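Local coordinates for oxysterol-binding protein homolog 3 (Saccharomyces cerevisiae, PDB 4IC4) that carries sterols and phospholipids in a hydrophobic pocket of its OSBP-related domain and transfers them between membranes in a phosphoinositide-coupled, directional way, at residues P148-F153 with N370-I375; P83-A88 with L185-K190; E77-A82 with W160-T165. All blocks are in the same frame, centred on the assembly; numbering follows the deposited sequence.

Interaction 1: P148-F153 with N370-I375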
loop_
_atom_site.group_PDB
_atom_site.type_symbol
_atom_site.label_atom_id
_atom_site.label_comp_id
_atom_site.label_asym_id
_atom_site.label_seq_id
_atom_site.Cartn_x
_atom_site.Cartn_y
_atom_site.Cartn_z
ATOM N N PRO A 148 9.868 14.333 -6.812
ATOM C CA PRO A 148 8.561 13.881 -6.325
ATOM C C PRO A 148 8.731 12.666 -5.417
ATOM O O PRO A 148 9.778 12.025 -5.424
ATOM C CB PRO A 148 7.832 13.531 -7.612
ATOM C CG PRO A 148 8.927 12.937 -8.429
ATOM C CD PRO A 148 10.078 13.901 -8.206
ATOM N N PRO A 149 7.703 12.334 -4.625
ATOM C CA PRO A 149 7.824 11.173 -3.740
ATOM C C PRO A 149 7.892 9.868 -4.521
ATOM O O PRO A 149 7.078 9.623 -5.412
ATOM C CB PRO A 149 6.568 11.260 -2.887
ATOM C CG PRO A 149 5.569 11.844 -3.844
ATOM C CD PRO A 149 6.372 12.955 -4.493
ATOM N N VAL A 150 8.874 9.039 -4.191
ATOM C CA VAL A 150 9.030 7.748 -4.842
ATOM C C VAL A 150 9.314 6.726 -3.755
ATOM O O VAL A 150 10.199 6.921 -2.920
ATOM C CB VAL A 150 10.198 7.737 -5.858
ATOM C CG1 VAL A 150 10.326 6.356 -6.488
ATOM C CG2 VAL A 150 9.954 8.777 -6.944
ATOM N N PHE A 151 8.546 5.642 -3.767
ATOM C CA PHE A 151 8.697 4.580 -2.783
ATOM C C PHE A 151 9.056 3.278 -3.488
ATOM O O PHE A 151 8.452 2.919 -4.506
ATOM C CB PHE A 151 7.389 4.419 -2.005
ATOM C CG PHE A 151 6.872 5.703 -1.427
ATOM C CD1 PHE A 151 7.462 6.262 -0.297
ATOM C CD2 PHE A 151 5.809 6.370 -2.026
ATOM C CE1 PHE A 151 6.998 7.471 0.232
ATOM C CE2 PHE A 151 5.336 7.583 -1.505
ATOM C CZ PHE A 151 5.935 8.132 -0.373
ATOM N N ALA A 152 10.045 2.571 -2.952
ATOM C CA ALA A 152 10.486 1.309 -3.538
ATOM C C ALA A 152 10.144 0.156 -2.613
ATOM O O ALA A 152 10.318 0.256 -1.395
ATOM C CB ALA A 152 11.988 1.353 -3.801
ATOM N N PHE A 153 9.655 -0.933 -3.201
ATOM C CA PHE A 153 9.256 -2.125 -2.453
ATOM C C PHE A 153 9.822 -3.396 -3.064
ATOM O O PHE A 153 9.902 -3.526 -4.286
ATOM C CB PHE A 153 7.730 -2.277 -2.444
ATOM C CG PHE A 153 7.007 -1.188 -1.712
ATOM C CD1 PHE A 153 6.540 -1.390 -0.416
ATOM C CD2 PHE A 153 6.808 0.050 -2.312
ATOM C CE1 PHE A 153 5.888 -0.366 0.272
ATOM C CE2 PHE A 153 6.158 1.076 -1.631
ATOM C CZ PHE A 153 5.700 0.864 -0.337
ATOM N N ASN A 370 12.040 6.201 -13.038
ATOM C CA ASN A 370 10.880 5.576 -12.422
ATOM C C ASN A 370 11.082 4.097 -12.110
ATOM O O ASN A 370 10.117 3.341 -12.041
ATOM C CB ASN A 370 9.660 5.742 -13.332
ATOM C CG ASN A 370 9.492 7.168 -13.817
ATOM O OD1 ASN A 370 9.384 8.099 -13.020
ATOM N ND2 ASN A 370 9.472 7.346 -15.134
ATOM N N GLU A 371 12.329 3.680 -11.914
ATOM C CA GLU A 371 12.594 2.281 -11.605
ATOM C C GLU A 371 13.784 2.091 -10.670
ATOM O O GLU A 371 14.920 2.398 -11.030
ATOM C CB GLU A 371 12.836 1.500 -12.898
ATOM C CG GLU A 371 12.123 0.164 -12.962
ATOM C CD GLU A 371 10.616 0.313 -13.076
ATOM O OE1 GLU A 371 10.146 0.907 -14.071
ATOM O OE2 GLU A 371 9.901 -0.164 -12.172
ATOM N N TRP A 372 13.513 1.593 -9.466
ATOM C CA TRP A 372 14.555 1.324 -8.483
ATOM C C TRP A 372 14.594 -0.181 -8.250
ATOM O O TRP A 372 13.604 -0.878 -8.482
ATOM C CB TRP A 372 14.268 2.053 -7.169
ATOM C CG TRP A 372 14.483 3.538 -7.248
ATOM C CD1 TRP A 372 13.744 4.439 -7.961
ATOM C CD2 TRP A 372 15.515 4.290 -6.598
ATOM N NE1 TRP A 372 14.251 5.706 -7.797
ATOM C CE2 TRP A 372 15.338 5.645 -6.965
ATOM C CE3 TRP A 372 16.573 3.951 -5.743
ATOM C CZ2 TRP A 372 16.183 6.663 -6.503
ATOM C CZ3 TRP A 372 17.413 4.964 -5.285
ATOM C CH2 TRP A 372 17.211 6.304 -5.668
ATOM N N LYS A 373 15.732 -0.677 -7.782
ATOM C CA LYS A 373 15.901 -2.106 -7.558
ATOM C C LYS A 373 16.616 -2.405 -6.246
ATOM O O LYS A 373 17.551 -1.704 -5.859
ATOM C CB LYS A 373 16.678 -2.700 -8.742
ATOM C CG LYS A 373 16.954 -4.191 -8.686
ATOM C CD LYS A 373 17.589 -4.638 -9.999
ATOM C CE LYS A 373 17.968 -6.111 -9.986
ATOM N NZ LYS A 373 19.045 -6.404 -8.999
ATOM N N TYR A 374 16.161 -3.452 -5.567
ATOM C CA TYR A 374 16.752 -3.871 -4.301
ATOM C C TYR A 374 18.242 -4.170 -4.467
ATOM O O TYR A 374 18.642 -4.881 -5.390
ATOM C CB TYR A 374 16.030 -5.123 -3.792
ATOM C CG TYR A 374 16.611 -5.709 -2.523
ATOM C CD1 TYR A 374 16.361 -5.125 -1.282
ATOM C CD2 TYR A 374 17.403 -6.855 -2.562
ATOM C CE1 TYR A 374 16.884 -5.670 -0.116
ATOM C CE2 TYR A 374 17.935 -7.408 -1.398
ATOM C CZ TYR A 374 17.670 -6.810 -0.178
ATOM O OH TYR A 374 18.177 -7.350 0.984
ATOM N N ILE A 375 19.058 -3.625 -3.569
ATOM C CA ILE A 375 20.504 -3.837 -3.609
ATOM C C ILE A 375 20.862 -5.132 -2.889
ATOM O O ILE A 375 20.549 -5.302 -1.713
ATOM C CB ILE A 375 21.262 -2.669 -2.932
ATOM C CG1 ILE A 375 21.023 -1.374 -3.713
ATOM C CG2 ILE A 375 22.757 -2.983 -2.866
ATOM C CD1 ILE A 375 21.641 -0.148 -3.066
HETATM O O HOH W 1 11.869 -2.317 -6.076
#
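Two first torsions set up the meeting of Val-150 with Trp-372. In the valine, CG1 lies opposite the main-chain nitrogen (chi1 179°) and faces across to the indole; in the tryptophan, CG lies opposite its own carbonyl carbon (chi1 -72°), which swings the five-membered part of the ring over to the valine. The CG1 methyl of Val-150, whose side chain is about 8 Å from that of the phosphoinositide-binding His-146, comes obliquely to within 4.2 Å of Trp-372 CD1 and is about as near to NE1, and the valine and tryptophan side chains cross at roughly a right angle. Two residues on, on the same face of strand 150-157, Ala-152 meets the root of the same tryptophan, its CB 4.1 Å from Trp-372 CB. The alpha carbons (CA) of Ala-152 and Trp-372 are only 6.4 Å apart, and a short side chain suits that close approach; the branched Val-150 reaches the broad, flat indole across a wider gap.

No direct hydrogen bond joins the segments. Instead a water donates to both backbones, 2.9 Å from Phe-153 O and 3.3 Å from Trp-372 O, bridging carbonyls that could not bond to each other. The strands are thus apposed through side chains and water, without a shared ladder.

Strand 371-374 pairs with 364-368 in a two-stranded hairpin that lies against the barrel of the OSBP-related domain, anchored to strand 160-172 where Trp-372 N donates to Thr-165 OG1. The side chains of Val-150 and Trp-372 both touch Val-144 on strand 137-145. On the reverse side of strand 150-157, Phe-151 and Phe-153 pack on helix 71-76.

Interaction 2: P83-A88 with L185-K190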
loop_
_atom_site.group_PDB
_atom_site.type_symbol
_atom_site.label_atom_id
_atom_site.label_comp_id
_atom_site.label_asym_id
_atom_site.label_seq_id
_atom_site.Cartn_x
_atom_site.Cartn_y
_atom_site.Cartn_z
ATOM N N PRO A 83 -1.177 -14.790 0.140
ATOM C CA PRO A 83 -1.358 -16.222 -0.130
ATOM C C PRO A 83 -1.944 -16.500 -1.517
ATOM O O PRO A 83 -1.818 -17.606 -2.040
ATOM C CB PRO A 83 -2.273 -16.672 1.004
ATOM C CG PRO A 83 -1.802 -15.816 2.142
ATOM C CD PRO A 83 -1.650 -14.453 1.497
ATOM N N LEU A 84 -2.592 -15.500 -2.110
ATOM C CA LEU A 84 -3.147 -15.662 -3.452
ATOM C C LEU A 84 -2.012 -15.887 -4.448
ATOM O O LEU A 84 -2.159 -16.635 -5.418
ATOM C CB LEU A 84 -3.934 -14.415 -3.864
ATOM C CG LEU A 84 -5.316 -14.226 -3.235
ATOM C CD1 LEU A 84 -5.844 -12.845 -3.571
ATOM C CD2 LEU A 84 -6.269 -15.299 -3.748
ATOM N N LEU A 85 -0.883 -15.227 -4.213
ATOM C CA LEU A 85 0.269 -15.381 -5.095
ATOM C C LEU A 85 0.847 -16.779 -4.940
ATOM O O LEU A 85 1.220 -17.426 -5.923
ATOM C CB LEU A 85 1.336 -14.333 -4.771
ATOM C CG LEU A 85 0.877 -12.885 -4.964
ATOM C CD1 LEU A 85 2.011 -11.933 -4.612
ATOM C CD2 LEU A 85 0.417 -12.681 -6.404
ATOM N N THR A 86 0.916 -17.247 -3.698
ATOM C CA THR A 86 1.435 -18.575 -3.428
ATOM C C THR A 86 0.529 -19.607 -4.102
ATOM O O THR A 86 1.012 -20.546 -4.734
ATOM C CB THR A 86 1.509 -18.828 -1.913
ATOM O OG1 THR A 86 2.383 -17.858 -1.322
ATOM C CG2 THR A 86 2.040 -20.234 -1.628
ATOM N N LYS A 87 -0.783 -19.415 -3.991
ATOM C CA LYS A 87 -1.729 -20.340 -4.611
ATOM C C LYS A 87 -1.586 -20.294 -6.129
ATOM O O LYS A 87 -1.726 -21.313 -6.810
ATOM C CB LYS A 87 -3.165 -19.985 -4.220
ATOM C CG LYS A 87 -4.209 -20.911 -4.826
ATOM C CD LYS A 87 -5.626 -20.573 -4.376
ATOM C CE LYS A 87 -5.839 -20.839 -2.894
ATOM N NZ LYS A 87 -5.048 -19.922 -2.032
ATOM N N ALA A 88 -1.299 -19.107 -6.654
ATOM C CA ALA A 88 -1.136 -18.934 -8.090
ATOM C C ALA A 88 -0.018 -19.820 -8.633
ATOM O O ALA A 88 -0.159 -20.410 -9.705
ATOM C CB ALA A 88 -0.855 -17.462 -8.413
ATOM N N LEU A 185 3.727 -2.879 -10.981
ATOM C CA LEU A 185 4.033 -3.912 -10.003
ATOM C C LEU A 185 4.562 -5.068 -10.838
ATOM O O LEU A 185 3.887 -5.536 -11.758
ATOM C CB LEU A 185 2.782 -4.348 -9.237
ATOM C CG LEU A 185 2.162 -3.321 -8.292
ATOM C CD1 LEU A 185 1.358 -2.318 -9.105
ATOM C CD2 LEU A 185 1.259 -4.022 -7.284
ATOM N N ARG A 186 5.768 -5.518 -10.516
ATOM C CA ARG A 186 6.400 -6.601 -11.254
ATOM C C ARG A 186 6.514 -7.853 -10.405
ATOM O O ARG A 186 7.346 -7.930 -9.496
ATOM C CB ARG A 186 7.790 -6.171 -11.728
ATOM C CG ARG A 186 7.787 -4.916 -12.594
ATOM C CD ARG A 186 9.197 -4.514 -13.002
ATOM N NE ARG A 186 9.218 -3.248 -13.731
ATOM C CZ ARG A 186 8.695 -3.068 -14.939
ATOM N NH1 ARG A 186 8.106 -4.077 -15.568
ATOM N NH2 ARG A 186 8.758 -1.878 -15.520
ATOM N N LEU A 187 5.677 -8.833 -10.721
ATOM C CA LEU A 187 5.653 -10.098 -10.011
ATOM C C LEU A 187 6.419 -11.158 -10.794
ATOM O O LEU A 187 6.288 -11.255 -12.012
ATOM C CB LEU A 187 4.205 -10.555 -9.826
ATOM C CG LEU A 187 3.958 -11.990 -9.360
ATOM C CD1 LEU A 187 4.438 -12.158 -7.929
ATOM C CD2 LEU A 187 2.470 -12.305 -9.476
ATOM N N LYS A 188 7.227 -11.934 -10.086
ATOM C CA LYS A 188 7.992 -13.012 -10.703
ATOM C C LYS A 188 7.789 -14.314 -9.942
ATOM O O LYS A 188 7.940 -14.361 -8.722
ATOM C CB LYS A 188 9.490 -12.691 -10.713
ATOM C CG LYS A 188 10.354 -13.883 -11.121
ATOM C CD LYS A 188 11.838 -13.590 -11.000
ATOM C CE LYS A 188 12.661 -14.824 -11.333
ATOM N NZ LYS A 188 14.116 -14.576 -11.157
ATOM N N PHE A 189 7.428 -15.366 -10.667
ATOM C CA PHE A 189 7.271 -16.690 -10.074
ATOM C C PHE A 189 8.691 -17.244 -9.975
ATOM O O PHE A 189 9.381 -17.357 -10.986
ATOM C CB PHE A 189 6.453 -17.601 -10.993
ATOM C CG PHE A 189 4.967 -17.482 -10.827
ATOM C CD1 PHE A 189 4.404 -16.435 -10.102
ATOM C CD2 PHE A 189 4.119 -18.425 -11.407
ATOM C CE1 PHE A 189 3.018 -16.330 -9.963
ATOM C CE2 PHE A 189 2.740 -18.328 -11.273
ATOM C CZ PHE A 189 2.187 -17.281 -10.550
ATOM N N LYS A 190 9.136 -17.574 -8.768
ATOM C CA LYS A 190 10.477 -18.115 -8.599
ATOM C C LYS A 190 10.477 -19.609 -8.894
ATOM O O LYS A 190 11.519 -20.265 -8.873
ATOM C CB LYS A 190 10.988 -17.824 -7.185
ATOM C CG LYS A 190 11.290 -16.344 -6.971
ATOM C CD LYS A 190 11.480 -15.982 -5.509
ATOM C CE LYS A 190 12.721 -16.616 -4.915
ATOM N NZ LYS A 190 12.879 -16.223 -3.490
#
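Leu-85 is the first residue of helix 83-88 to meet strand 177-189. Its CG sits opposite the carbonyl carbon (chi1 -62°) and the chain runs on extended, bringing both methyls to the strand. There they pair with those of Leu-187: CD2 of Leu-85 is 3.7 Å from CD2 of Leu-187, and CD1 of Leu-85 is 4.1 Å from CD1 of Leu-187. The two side chains run antiparallel alongside each other, so branch lies beside branch; the forked, flexible leucine suits such a buried, wholly apolar junction. This is a helix-on-strand contact in the OSBP-related domain, whose beta barrel here receives a short helix against one of its antiparallel strands.

A turn later comes Ala-88, whose N donates to Leu-84 O at 2.9 Å. Its small CB lets the ring of Phe-189 approach the helix backbone: CZ of Phe-189 lies 3.7 Å from Ala-88 CB, met obliquely, and CE2 of Phe-189 is 3.9 Å from Ala-88 O. Phe-97 of helix 94-104 also packs on Ala-88. The Phe-189 ring in turn meets that of Phe-196 on strand 195-199, their planes at about 50°.

Interaction 3: E77-A82 with W160-T165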
loop_
_atom_site.group_PDB
_atom_site.type_symbol
_atom_site.label_atom_id
_atom_site.label_comp_id
_atom_site.label_asym_id
_atom_site.label_seq_id
_atom_site.Cartn_x
_atom_site.Cartn_y
_atom_site.Cartn_z
ATOM N N GLU A 77 0.004 -2.882 2.402
ATOM C CA GLU A 77 -1.273 -3.580 2.505
ATOM C C GLU A 77 -1.609 -4.243 1.176
ATOM O O GLU A 77 -2.532 -5.060 1.089
ATOM C CB GLU A 77 -2.382 -2.613 2.934
ATOM C CG GLU A 77 -2.182 -2.097 4.354
ATOM C CD GLU A 77 -3.281 -1.164 4.819
ATOM O OE1 GLU A 77 -4.421 -1.629 5.046
ATOM O OE2 GLU A 77 -2.998 0.043 4.955
ATOM N N THR A 78 -0.853 -3.889 0.142
ATOM C CA THR A 78 -1.022 -4.498 -1.171
ATOM C C THR A 78 -0.797 -6.005 -1.006
ATOM O O THR A 78 -1.293 -6.808 -1.798
ATOM C CB THR A 78 0.022 -3.942 -2.175
ATOM O OG1 THR A 78 -0.301 -2.583 -2.492
ATOM C CG2 THR A 78 0.046 -4.767 -3.459
ATOM N N PHE A 79 -0.066 -6.379 0.042
ATOM C CA PHE A 79 0.259 -7.780 0.302
ATOM C C PHE A 79 -0.564 -8.485 1.381
ATOM O O PHE A 79 -0.219 -9.585 1.814
ATOM C CB PHE A 79 1.756 -7.890 0.611
ATOM C CG PHE A 79 2.628 -7.547 -0.559
ATOM C CD1 PHE A 79 2.892 -8.496 -1.545
ATOM C CD2 PHE A 79 3.128 -6.261 -0.717
ATOM C CE1 PHE A 79 3.638 -8.166 -2.671
ATOM C CE2 PHE A 79 3.877 -5.917 -1.843
ATOM C CZ PHE A 79 4.131 -6.875 -2.822
ATOM N N GLU A 80 -1.664 -7.866 1.800
ATOM C CA GLU A 80 -2.523 -8.473 2.811
ATOM C C GLU A 80 -2.955 -9.880 2.396
ATOM O O GLU A 80 -3.044 -10.777 3.233
ATOM C CB GLU A 80 -3.776 -7.615 3.046
ATOM C CG GLU A 80 -4.740 -8.220 4.065
ATOM C CD GLU A 80 -6.022 -7.418 4.247
ATOM O OE1 GLU A 80 -6.167 -6.331 3.643
ATOM O OE2 GLU A 80 -6.891 -7.889 5.009
ATOM N N TYR A 81 -3.224 -10.064 1.103
ATOM C CA TYR A 81 -3.673 -11.360 0.599
ATOM C C TYR A 81 -2.610 -12.058 -0.247
ATOM O O TYR A 81 -2.905 -12.678 -1.279
ATOM C CB TYR A 81 -4.968 -11.176 -0.202
ATOM C CG TYR A 81 -6.086 -10.549 0.605
ATOM C CD1 TYR A 81 -6.870 -11.311 1.475
ATOM C CD2 TYR A 81 -6.338 -9.178 0.526
ATOM C CE1 TYR A 81 -7.881 -10.717 2.251
ATOM C CE2 TYR A 81 -7.343 -8.581 1.294
ATOM C CZ TYR A 81 -8.108 -9.352 2.151
ATOM O OH TYR A 81 -9.092 -8.750 2.903
ATOM N N ALA A 82 -1.369 -11.956 0.216
ATOM C CA ALA A 82 -0.227 -12.576 -0.441
ATOM C C ALA A 82 -0.415 -14.072 -0.714
ATOM O O ALA A 82 0.146 -14.596 -1.679
ATOM C CB ALA A 82 1.029 -12.359 0.398
ATOM N N TRP A 160 7.940 -16.847 -5.036
ATOM C CA TRP A 160 7.662 -15.659 -5.835
ATOM C C TRP A 160 8.265 -14.433 -5.185
ATOM O O TRP A 160 8.611 -14.441 -4.006
ATOM C CB TRP A 160 6.147 -15.434 -6.002
ATOM C CG TRP A 160 5.365 -15.391 -4.703
ATOM C CD1 TRP A 160 4.653 -16.415 -4.147
ATOM C CD2 TRP A 160 5.240 -14.280 -3.800
ATOM N NE1 TRP A 160 4.093 -16.014 -2.955
ATOM C CE2 TRP A 160 4.437 -14.709 -2.718
ATOM C CE3 TRP A 160 5.730 -12.965 -3.799
ATOM C CZ2 TRP A 160 4.113 -13.872 -1.641
ATOM C CZ3 TRP A 160 5.406 -12.130 -2.723
ATOM C CH2 TRP A 160 4.605 -12.591 -1.661
ATOM N N GLU A 161 8.417 -13.382 -5.975
ATOM C CA GLU A 161 8.930 -12.126 -5.455
ATOM C C GLU A 161 8.257 -11.018 -6.238
ATOM O O GLU A 161 7.778 -11.233 -7.354
ATOM C CB GLU A 161 10.452 -12.038 -5.584
ATOM C CG GLU A 161 10.988 -12.128 -6.996
ATOM C CD GLU A 161 12.488 -11.917 -7.046
ATOM O OE1 GLU A 161 13.215 -12.601 -6.292
ATOM O OE2 GLU A 161 12.940 -11.067 -7.841
ATOM N N CYS A 162 8.206 -9.831 -5.649
ATOM C CA CYS A 162 7.559 -8.706 -6.299
ATOM C C CYS A 162 8.329 -7.420 -6.043
ATOM O O CYS A 162 8.773 -7.168 -4.926
ATOM C CB CYS A 162 6.129 -8.569 -5.771
ATOM S SG CYS A 162 5.078 -7.466 -6.738
ATOM N N SER A 163 8.501 -6.624 -7.095
ATOM C CA SER A 163 9.195 -5.347 -7.007
ATOM C C SER A 163 8.206 -4.261 -7.419
ATOM O O SER A 163 7.312 -4.491 -8.240
ATOM C CB SER A 163 10.409 -5.341 -7.934
ATOM O OG SER A 163 10.010 -5.552 -9.276
ATOM N N TYR A 164 8.369 -3.074 -6.848
ATOM C CA TYR A 164 7.454 -1.981 -7.130
ATOM C C TYR A 164 8.114 -0.646 -6.834
ATOM O O TYR A 164 8.655 -0.446 -5.754
ATOM C CB TYR A 164 6.209 -2.169 -6.251
ATOM C CG TYR A 164 4.995 -1.288 -6.513
ATOM C CD1 TYR A 164 4.669 -0.843 -7.805
ATOM C CD2 TYR A 164 4.084 -1.030 -5.478
ATOM C CE1 TYR A 164 3.460 -0.181 -8.048
ATOM C CE2 TYR A 164 2.884 -0.373 -5.711
ATOM C CZ TYR A 164 2.572 0.044 -6.994
ATOM O OH TYR A 164 1.351 0.648 -7.213
ATOM N N THR A 165 8.096 0.249 -7.813
ATOM C CA THR A 165 8.634 1.599 -7.659
ATOM C C THR A 165 7.395 2.436 -7.926
ATOM O O THR A 165 6.861 2.429 -9.040
ATOM C CB THR A 165 9.735 1.905 -8.691
ATOM O OG1 THR A 165 10.868 1.060 -8.441
ATOM C CG2 THR A 165 10.161 3.356 -8.585
#
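Phe-79 and Ala-82 close a type I beta turn that lies against strand 160-172 of the beta barrel in the OSBP-related domain, and both meet aromatic or sulfur-bearing side chains of that strand. The tight part is apolar and buried. Phe-79 points its far edge at Cys-162, with CZ 3.9 Å from Cys-162 CB, close to the plane of the ring. Beside that same edge stands the sulfur, since SG of Cys-162 lies opposite its backbone nitrogen (chi1 -167°); it is 5.3 Å from the centroid of the Phe-79 ring and 80° off the ring normal, a sulfur-aromatic contact at the edge. Cysteine suits the place, being small enough to admit the phenyl ring and polarisable enough to pack against its rim. Trp-160 packs next to it, near the CE1 corner of the phenyl ring that Cys-162 CB also touches, its CZ3 4.3 Å from Phe-79 CE1. CB of Ala-82 approaches the six-membered part of the indole obliquely. A small alanine here lets the large tryptophan come up to the turn. Phe-137 of strand 137-145 touches all three of Phe-79, Ala-82 and Trp-160, extending this cluster.

Farther along the strand the fit loosens: OG1 of Thr-78 comes no nearer than 5.0 Å to CE2 of Tyr-164, although both residues are buried. The partly exposed Glu-161 and Ser-163, alternating with the inward residues, turn away from the loop, as suits polar side chains on the outer side of the strand. No hydrogen bond crosses between the segments; the indole N-H of Trp-160 bonds to Thr-86 OG1 on helix 83-88. The turn itself is closed by Ala-82 N, which donates to Phe-79 O at 3.1 Å.

How the interactions relate
Along the chain the segments alternate: 77-82, 83-88, 148-153, 160-165, 185-190, then 370-375. Interactions 2 and 3 are nearest neighbours, with centres 8 Å apart, because loop 77-82 runs directly into helix 83-88 and strands 160-172 and 177-189 pair side by side. Interaction 1 lies about 14 Å from interaction 3 and 20 Å from interaction 2, centre to centre; its strand 150-157 is the next antiparallel neighbour of 160-172. Three consecutive strands of the lipid-carrying domain thus receive turn 77-82, helix 83-88 and the late hairpin, so the barrel wall appears to be packed by both early and late sequence. A long, weak Glu-371 to Arg-186 ion pair links interactions 1 and 2.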